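Local coordinates for protein PatF (Prochloron didemni, PDB 4BG2) that is a prenyltransferase-like protein of patellamide (cyanobactin) natural-product biosynthesis, whose own reaction is not established, at residues A[114-119]-A[147-152]; A[245-250]-A[255-260]; A[281-286]-A[291-296]. One frame throughout, in Å; residues are numbered along the deposited sequence.

Contact 1: residues A[114-119]-A[147-152]; sequences RKIINN and EELART
Glu-148, in the first turn of helix 147-157, meets Lys-115 just ahead of strand 116-124. Its CG lies between the backbone N and the carbonyl carbon (chi1 80°), and a bend about CB-CG (chi2 -85°) then swings the carboxylate towards the lysine. There OE2 offers its syn lone pair to Lys-115 NZ at 3.2 Å, while Glu-148 OE1 stays at 3.7 Å from the same NZ. The lysine, extended beyond CG, meets the glutamate at about a right angle, its CD lying 3.7 Å from Glu-148 OE2. NZ also bonds the backbone oxygen of Asp-145. With an alanine in place of Lys-115, the Glu-148 carboxylate and the Asp-145 carbonyl are likely to be left without this donor, and one polar tie near the helix start would go. Next comes Leu-149, which points at the strand and brings CD1 aslant against Ile-116, 3.7 Å from its CG1 and 4.1 Å from its CD1. Glu-148, Leu-149 and Ile-116 all touch His-110 of helix 101-110, while Leu-149 also rests on Ile-140. This is an outer helix docked on an antiparallel barrel by an apolar contact and a salt bridge one residue earlier on the helix, consistent with the prenyltransferase (ABBA) barrel.

Contact 2: residues A[245-250]-A[255-260]; sequences FYHSII and KYFTFN
Phe-245, His-247, Tyr-256 and Phe-257 share one first torsion, with CG anti to the carbonyl carbon and beside the backbone N. In Tyr-256 it is pulled in to -46°. Two residues apart on strand 242-247, Phe-245 and His-247 project from the same side of the sheet; from there the shared torsion directs their rings, and those of Tyr-256 and Phe-257 extend toward them. Phe-257 brings the rim of its ring between the two strand residues. Its CZ lies 3.8 Å from Phe-245 CD2 and equally near CB and CG of that residue, with CG in the plane of the incoming ring. The two phenyl rings are inclined at 57°, so they form neither a stack nor a T. Further round the Phe-257 rim, CE2 comes within 4.2 Å of His-247 NE2, which sits near the ring plane. His-247 also leans on Tyr-256, its CE1 lying 3.8 Å from Tyr-256 CE2. These planes are nearly parallel, at 20°, but are slid so far apart that little of one ring covers the other; Lys-255 CB lies over the centre of one face of the tyrosine. Across the segments the contact is thus aromatic, made by van der Waals approaches. Ile-223 of helix 218-223 touches Phe-245, Tyr-256 and Phe-257, and the Phe-230 ring also meets Phe-245. Tyr-246, pointing the other way, hydrogen-bonds Glu-51 through OH. Such alternation, with aromatics from a strand buried under a helical layer, is what an antiparallel barrel clad in helices displays, as in prenyltransferase barrels.

Contact 3: residues A[281-286]-A[291-296]; sequences IAVTET and SRLENF
Leu-293 lies across Val-283 at about a right angle and crosses Ile-281 on a slant, a methyl branch for each. CD2 comes within 4.0 Å of Val-283 CG2, and CD1 within 4.1 Å of Ile-281 CG2. The valine and isoleucine sit two residues apart on strand 276-284, and this spacing allows one forked side chain to bridge them. In Val-283 the branch used is the one anti to the backbone N; it also passes 3.9 Å from Asn-295 O. The other main pair stands side by side: Val-283 and Phe-296 bring their CB atoms to 4.2 Å, close to where the two strands come nearest. Beyond CB the phenylalanine turns off, its CG held between the backbone N and the carbonyl carbon (chi1 62°), and the ring leads away from the valine; the side chain also touches Val-56 of strand 48-57. Phe-296 CA, meanwhile, is 3.3 Å from Ala-282 O. Ala-282 is backbone-bonded to Cys-297, the next pair away from the turn. Towards the turn a water bridges the strands, accepting from Thr-284 N at 3.1 Å and donating to Asn-295 O at 2.6 Å. Thr-284 N-caps the short helix 285-288 by bonding Glu-287 N through OG1, while the Glu-287 carboxylate ties back to Glu-294 N and Asn-295 ND2. The segments thus form the connection end of a beta hairpin, with a short helix in the link, joining the last two strands of the antiparallel barrel beside its first strand.

Contacts 2 and 3 are neighbours, their centres 11 Å apart, and strands 242-247 and 276-284 lie next to each other in the sheet. They meet directly: Thr-258 O lies 2.8 Å from Leu-293 N, Phe-259 O is 2.7 Å from Arg-292 NH1, and Phe-245 CE2 packs 3.7 Å from Val-283 CG1. The loop following helix 253-256 is thus stitched to the loop before the last strand. Contact 1 lies across the chain's centre, about 30 Å from contact 2 and 29 Å from contact 3 between centres, with nearest atoms about 12 Å and 18 Å away. All three reach the one barrel sheet, so its strands are what connects them.

Contact 1: residues A[114-119]-A[147-152]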
# COMPACT_ATOMS: atom_id res chain seq x y z
N ARG A 114 20.38 -7.65 1.11
CA ARG A 114 20.31 -7.74 -0.36
C ARG A 114 19.01 -8.42 -0.80
O ARG A 114 18.88 -8.80 -1.96
CB ARG A 114 21.49 -8.56 -0.90
CG ARG A 114 22.86 -8.03 -0.50
CD ARG A 114 23.99 -8.91 -1.04
NE ARG A 114 25.27 -8.68 -0.37
CZ ARG A 114 26.47 -9.02 -0.87
NH1 ARG A 114 26.58 -9.63 -2.05
NH2 ARG A 114 27.57 -8.76 -0.18
N LYS A 115 18.05 -8.53 0.10
CA LYS A 115 16.77 -9.19 -0.18
C LYS A 115 15.58 -8.24 -0.25
O LYS A 115 14.43 -8.69 -0.32
CB LYS A 115 16.54 -10.26 0.87
CG LYS A 115 17.66 -11.29 0.86
CD LYS A 115 17.61 -12.16 2.10
CE LYS A 115 18.64 -13.25 2.04
NZ LYS A 115 18.26 -14.28 3.04
N ILE A 116 15.86 -6.95 -0.28
CA ILE A 116 14.86 -5.90 -0.31
C ILE A 116 14.98 -5.15 -1.63
O ILE A 116 16.07 -4.74 -2.03
CB ILE A 116 15.01 -4.94 0.90
CG1 ILE A 116 14.80 -5.70 2.20
CG2 ILE A 116 14.00 -3.80 0.83
CD1 ILE A 116 15.12 -4.93 3.46
N ILE A 117 13.84 -4.98 -2.32
CA ILE A 117 13.79 -4.25 -3.57
C ILE A 117 13.84 -2.75 -3.30
O ILE A 117 14.67 -2.04 -3.85
CB ILE A 117 12.50 -4.56 -4.38
CG1 ILE A 117 12.46 -6.03 -4.78
CG2 ILE A 117 12.44 -3.70 -5.63
CD1 ILE A 117 11.13 -6.48 -5.35
N ASN A 118 12.95 -2.29 -2.45
CA ASN A 118 12.84 -0.87 -2.14
C ASN A 118 11.91 -0.67 -0.99
O ASN A 118 11.31 -1.63 -0.48
CB ASN A 118 12.33 -0.08 -3.36
CG ASN A 118 10.89 -0.41 -3.75
OD1 ASN A 118 10.02 -0.65 -2.91
ND2 ASN A 118 10.62 -0.35 -5.03
N ASN A 119 11.79 0.57 -0.58
CA ASN A 119 10.64 1.03 0.18
C ASN A 119 9.89 2.08 -0.63
O ASN A 119 10.45 2.69 -1.51
CB ASN A 119 11.05 1.56 1.54
CG ASN A 119 11.89 2.82 1.44
OD1 ASN A 119 13.12 2.76 1.31
ND2 ASN A 119 11.23 3.96 1.49
N GLU A 147 12.89 -15.05 5.75
CA GLU A 147 12.51 -15.28 7.15
C GLU A 147 13.07 -14.26 8.14
O GLU A 147 12.34 -13.84 9.04
CB GLU A 147 12.88 -16.68 7.61
CG GLU A 147 11.76 -17.68 7.37
CD GLU A 147 11.88 -18.93 8.21
OE1 GLU A 147 12.04 -18.81 9.43
OE2 GLU A 147 11.80 -20.04 7.64
N GLU A 148 14.34 -13.86 7.99
CA GLU A 148 14.93 -12.90 8.94
C GLU A 148 14.26 -11.51 8.90
O GLU A 148 14.09 -10.85 9.93
CB GLU A 148 16.46 -12.81 8.81
CG GLU A 148 17.02 -11.95 7.68
CD GLU A 148 17.13 -12.69 6.35
OE1 GLU A 148 16.13 -13.33 5.93
OE2 GLU A 148 18.22 -12.62 5.72
N LEU A 149 13.86 -11.07 7.71
CA LEU A 149 13.12 -9.81 7.57
C LEU A 149 11.77 -9.93 8.26
O LEU A 149 11.37 -9.04 9.00
CB LEU A 149 12.90 -9.45 6.09
CG LEU A 149 14.13 -9.32 5.20
CD1 LEU A 149 13.77 -8.83 3.82
CD2 LEU A 149 15.13 -8.38 5.86
N ALA A 150 11.07 -11.02 7.97
CA ALA A 150 9.73 -11.26 8.49
C ALA A 150 9.75 -11.41 9.99
O ALA A 150 8.82 -10.97 10.66
CB ALA A 150 9.11 -12.50 7.84
N ARG A 151 10.81 -12.03 10.54
CA ARG A 151 10.96 -12.12 12.01
C ARG A 151 11.07 -10.77 12.69
O ARG A 151 10.38 -10.50 13.67
CB ARG A 151 12.21 -12.91 12.41
CG ARG A 151 11.97 -14.40 12.43
CD ARG A 151 13.11 -15.15 13.08
NE ARG A 151 12.66 -16.53 13.25
CZ ARG A 151 12.77 -17.47 12.33
NH1 ARG A 151 13.38 -17.22 11.17
NH2 ARG A 151 12.28 -18.69 12.58
N THR A 152 11.95 -9.92 12.17
CA THR A 152 12.10 -8.57 12.69
C THR A 152 10.76 -7.84 12.69
O THR A 152 10.37 -7.27 13.71
CB THR A 152 13.09 -7.78 11.84
OG1 THR A 152 14.35 -8.48 11.78
CG2 THR A 152 13.29 -6.38 12.42

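Contact 2: residues A[245-250]-A[255-260]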
# COMPACT_ATOMS: atom_id res chain seq x y z
N PHE A 245 -6.88 -7.98 -3.35
CA PHE A 245 -7.06 -8.71 -4.59
C PHE A 245 -6.57 -7.83 -5.74
O PHE A 245 -7.24 -6.87 -6.07
CB PHE A 245 -8.54 -9.05 -4.77
CG PHE A 245 -9.12 -9.80 -3.61
CD1 PHE A 245 -8.99 -11.18 -3.53
CD2 PHE A 245 -9.76 -9.12 -2.59
CE1 PHE A 245 -9.52 -11.87 -2.45
CE2 PHE A 245 -10.29 -9.80 -1.52
CZ PHE A 245 -10.17 -11.18 -1.44
N TYR A 246 -5.43 -8.18 -6.34
CA TYR A 246 -4.80 -7.41 -7.42
C TYR A 246 -5.23 -7.91 -8.81
O TYR A 246 -5.17 -9.10 -9.08
CB TYR A 246 -3.26 -7.41 -7.30
CG TYR A 246 -2.69 -6.25 -6.43
CD1 TYR A 246 -2.39 -5.00 -7.02
CD2 TYR A 246 -2.46 -6.38 -5.07
CE1 TYR A 246 -1.89 -3.93 -6.27
CE2 TYR A 246 -1.95 -5.31 -4.31
CZ TYR A 246 -1.68 -4.08 -4.92
OH TYR A 246 -1.18 -2.98 -4.21
N HIS A 247 -5.66 -6.99 -9.67
CA HIS A 247 -6.07 -7.30 -11.03
C HIS A 247 -5.42 -6.37 -12.04
O HIS A 247 -5.30 -5.16 -11.80
CB HIS A 247 -7.58 -7.15 -11.16
CG HIS A 247 -8.34 -8.21 -10.44
ND1 HIS A 247 -8.78 -9.36 -11.07
CD2 HIS A 247 -8.73 -8.31 -9.15
CE1 HIS A 247 -9.41 -10.12 -10.18
NE2 HIS A 247 -9.39 -9.51 -9.01
N SER A 248 -5.01 -6.94 -13.17
CA SER A 248 -4.39 -6.16 -14.22
C SER A 248 -5.40 -5.76 -15.30
O SER A 248 -5.10 -4.93 -16.12
CB SER A 248 -3.22 -6.94 -14.83
OG SER A 248 -3.68 -8.14 -15.40
N ILE A 249 -6.59 -6.34 -15.26
CA ILE A 249 -7.66 -5.97 -16.17
C ILE A 249 -8.83 -5.40 -15.37
O ILE A 249 -9.56 -6.12 -14.69
CB ILE A 249 -8.15 -7.17 -17.03
CG1 ILE A 249 -6.95 -8.03 -17.47
CG2 ILE A 249 -8.92 -6.66 -18.25
CD1 ILE A 249 -7.33 -9.26 -18.27
N ILE A 250 -9.00 -4.09 -15.48
CA ILE A 250 -9.98 -3.36 -14.69
C ILE A 250 -11.41 -3.88 -14.89
O ILE A 250 -12.17 -3.99 -13.92
CB ILE A 250 -9.93 -1.85 -15.00
CG1 ILE A 250 -8.56 -1.30 -14.59
CG2 ILE A 250 -11.04 -1.11 -14.25
CD1 ILE A 250 -8.33 0.14 -15.00
N LYS A 255 -16.99 -8.67 -12.23
CA LYS A 255 -17.20 -10.12 -12.19
C LYS A 255 -17.08 -10.65 -10.77
O LYS A 255 -17.70 -11.64 -10.45
CB LYS A 255 -16.20 -10.85 -13.10
CG LYS A 255 -16.35 -10.45 -14.56
CD LYS A 255 -15.45 -11.25 -15.49
CE LYS A 255 -15.47 -10.62 -16.88
NZ LYS A 255 -15.06 -11.55 -17.98
N TYR A 256 -16.30 -9.99 -9.91
CA TYR A 256 -15.99 -10.55 -8.60
C TYR A 256 -16.46 -9.73 -7.40
O TYR A 256 -16.55 -10.26 -6.29
CB TYR A 256 -14.49 -10.80 -8.48
CG TYR A 256 -13.91 -11.49 -9.69
CD1 TYR A 256 -14.24 -12.82 -9.98
CD2 TYR A 256 -13.09 -10.81 -10.58
CE1 TYR A 256 -13.74 -13.45 -11.10
CE2 TYR A 256 -12.59 -11.43 -11.71
CZ TYR A 256 -12.91 -12.74 -11.97
OH TYR A 256 -12.41 -13.36 -13.09
N PHE A 257 -16.74 -8.45 -7.62
CA PHE A 257 -17.15 -7.56 -6.56
C PHE A 257 -18.38 -6.77 -6.98
O PHE A 257 -18.51 -6.40 -8.14
CB PHE A 257 -16.01 -6.56 -6.26
CG PHE A 257 -14.70 -7.21 -5.92
CD1 PHE A 257 -14.46 -7.69 -4.64
CD2 PHE A 257 -13.70 -7.35 -6.88
CE1 PHE A 257 -13.25 -8.28 -4.33
CE2 PHE A 257 -12.49 -7.95 -6.57
CZ PHE A 257 -12.27 -8.42 -5.29
N THR A 258 -19.25 -6.49 -6.01
CA THR A 258 -20.36 -5.55 -6.16
C THR A 258 -20.15 -4.42 -5.17
O THR A 258 -19.93 -4.65 -3.99
CB THR A 258 -21.71 -6.24 -5.87
OG1 THR A 258 -21.82 -7.40 -6.69
CG2 THR A 258 -22.89 -5.32 -6.12
N PHE A 259 -20.22 -3.18 -5.66
CA PHE A 259 -19.86 -2.03 -4.86
C PHE A 259 -21.09 -1.24 -4.45
O PHE A 259 -22.12 -1.27 -5.14
CB PHE A 259 -18.96 -1.08 -5.65
CG PHE A 259 -17.69 -1.71 -6.17
CD1 PHE A 259 -16.64 -2.00 -5.32
CD2 PHE A 259 -17.53 -1.98 -7.53
CE1 PHE A 259 -15.46 -2.57 -5.80
CE2 PHE A 259 -16.36 -2.54 -8.02
CZ PHE A 259 -15.32 -2.83 -7.15
N ASN A 260 -20.97 -0.51 -3.34
CA ASN A 260 -21.91 0.55 -3.05
C ASN A 260 -21.71 1.66 -4.09
O ASN A 260 -20.89 1.52 -5.00
CB ASN A 260 -21.76 1.05 -1.60
CG ASN A 260 -20.43 1.76 -1.35
OD1 ASN A 260 -19.62 1.93 -2.25
ND2 ASN A 260 -20.25 2.23 -0.12

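Contact 3: residues A[281-286]-A[291-296]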
# COMPACT_ATOMS: atom_id res chain seq x y z
N ILE A 281 -8.55 -4.31 -4.81
CA ILE A 281 -9.54 -4.09 -3.81
C ILE A 281 -9.02 -4.66 -2.49
O ILE A 281 -8.60 -5.80 -2.44
CB ILE A 281 -10.87 -4.75 -4.17
CG1 ILE A 281 -11.35 -4.23 -5.51
CG2 ILE A 281 -11.91 -4.50 -3.07
CD1 ILE A 281 -11.61 -2.73 -5.55
N ALA A 282 -9.09 -3.85 -1.44
CA ALA A 282 -8.69 -4.27 -0.10
C ALA A 282 -9.94 -4.28 0.76
O ALA A 282 -10.64 -3.26 0.86
CB ALA A 282 -7.64 -3.33 0.47
N VAL A 283 -10.20 -5.44 1.36
CA VAL A 283 -11.45 -5.69 2.05
C VAL A 283 -11.26 -6.81 3.08
O VAL A 283 -10.43 -7.68 2.88
CB VAL A 283 -12.57 -5.99 1.00
CG1 VAL A 283 -12.29 -7.24 0.20
CG2 VAL A 283 -13.94 -6.07 1.66
N THR A 284 -11.98 -6.78 4.18
CA THR A 284 -11.94 -7.89 5.14
C THR A 284 -12.83 -9.06 4.68
O THR A 284 -13.77 -8.87 3.91
CB THR A 284 -12.41 -7.48 6.53
OG1 THR A 284 -13.77 -7.08 6.45
CG2 THR A 284 -11.55 -6.33 7.10
N GLU A 285 -12.52 -10.25 5.16
CA GLU A 285 -13.38 -11.43 4.96
C GLU A 285 -14.83 -11.11 5.30
O GLU A 285 -15.73 -11.40 4.52
CB GLU A 285 -12.90 -12.57 5.86
CG GLU A 285 -13.50 -13.93 5.51
CD GLU A 285 -12.99 -15.04 6.41
OE1 GLU A 285 -12.48 -14.75 7.52
OE2 GLU A 285 -13.10 -16.21 6.02
N THR A 286 -15.02 -10.52 6.48
CA THR A 286 -16.34 -10.14 7.00
C THR A 286 -17.09 -9.23 6.04
O THR A 286 -18.26 -9.43 5.79
CB THR A 286 -16.19 -9.40 8.35
OG1 THR A 286 -15.69 -10.31 9.34
CG2 THR A 286 -17.54 -8.81 8.81
N SER A 291 -23.79 -8.42 0.64
CA SER A 291 -24.29 -8.34 -0.75
C SER A 291 -23.58 -7.23 -1.55
O SER A 291 -23.43 -7.31 -2.78
CB SER A 291 -25.81 -8.13 -0.77
OG SER A 291 -26.17 -6.83 -0.30
N ARG A 292 -23.14 -6.20 -0.85
CA ARG A 292 -22.53 -5.05 -1.47
C ARG A 292 -21.39 -4.57 -0.59
O ARG A 292 -21.51 -4.56 0.64
CB ARG A 292 -23.64 -4.01 -1.60
CG ARG A 292 -23.37 -2.86 -2.54
CD ARG A 292 -24.62 -1.99 -2.62
NE ARG A 292 -25.63 -2.64 -3.45
CZ ARG A 292 -25.64 -2.68 -4.78
NH1 ARG A 292 -24.67 -2.09 -5.49
NH2 ARG A 292 -26.61 -3.32 -5.43
N LEU A 293 -20.27 -4.18 -1.22
CA LEU A 293 -19.14 -3.67 -0.48
C LEU A 293 -19.42 -2.24 -0.05
O LEU A 293 -19.66 -1.37 -0.88
CB LEU A 293 -17.86 -3.71 -1.32
CG LEU A 293 -17.31 -5.09 -1.66
CD1 LEU A 293 -15.92 -4.94 -2.27
CD2 LEU A 293 -17.29 -6.02 -0.46
N GLU A 294 -19.42 -2.02 1.27
CA GLU A 294 -19.62 -0.70 1.86
C GLU A 294 -18.33 -0.16 2.49
O GLU A 294 -18.13 1.06 2.56
CB GLU A 294 -20.72 -0.79 2.93
CG GLU A 294 -22.13 -1.04 2.36
CD GLU A 294 -22.88 0.22 1.90
OE1 GLU A 294 -22.36 1.38 1.96
OE2 GLU A 294 -24.03 0.07 1.44
N ASN A 295 -17.49 -1.07 2.97
CA ASN A 295 -16.28 -0.74 3.68
C ASN A 295 -15.10 -1.44 3.03
O ASN A 295 -14.96 -2.66 3.13
CB ASN A 295 -16.41 -1.14 5.14
CG ASN A 295 -17.55 -0.43 5.83
OD1 ASN A 295 -17.49 0.77 6.04
ND2 ASN A 295 -18.60 -1.17 6.19
N PHE A 296 -14.27 -0.67 2.35
CA PHE A 296 -13.20 -1.22 1.53
C PHE A 296 -12.28 -0.11 1.07
O PHE A 296 -12.60 1.06 1.18
CB PHE A 296 -13.74 -1.97 0.29
CG PHE A 296 -14.51 -1.09 -0.65
CD1 PHE A 296 -15.85 -0.80 -0.40
CD2 PHE A 296 -13.91 -0.55 -1.77
CE1 PHE A 296 -16.56 0.03 -1.25
CE2 PHE A 296 -14.61 0.29 -2.62
CZ PHE A 296 -15.95 0.56 -2.37
O HOH W 1 -13.22 -4.02 4.59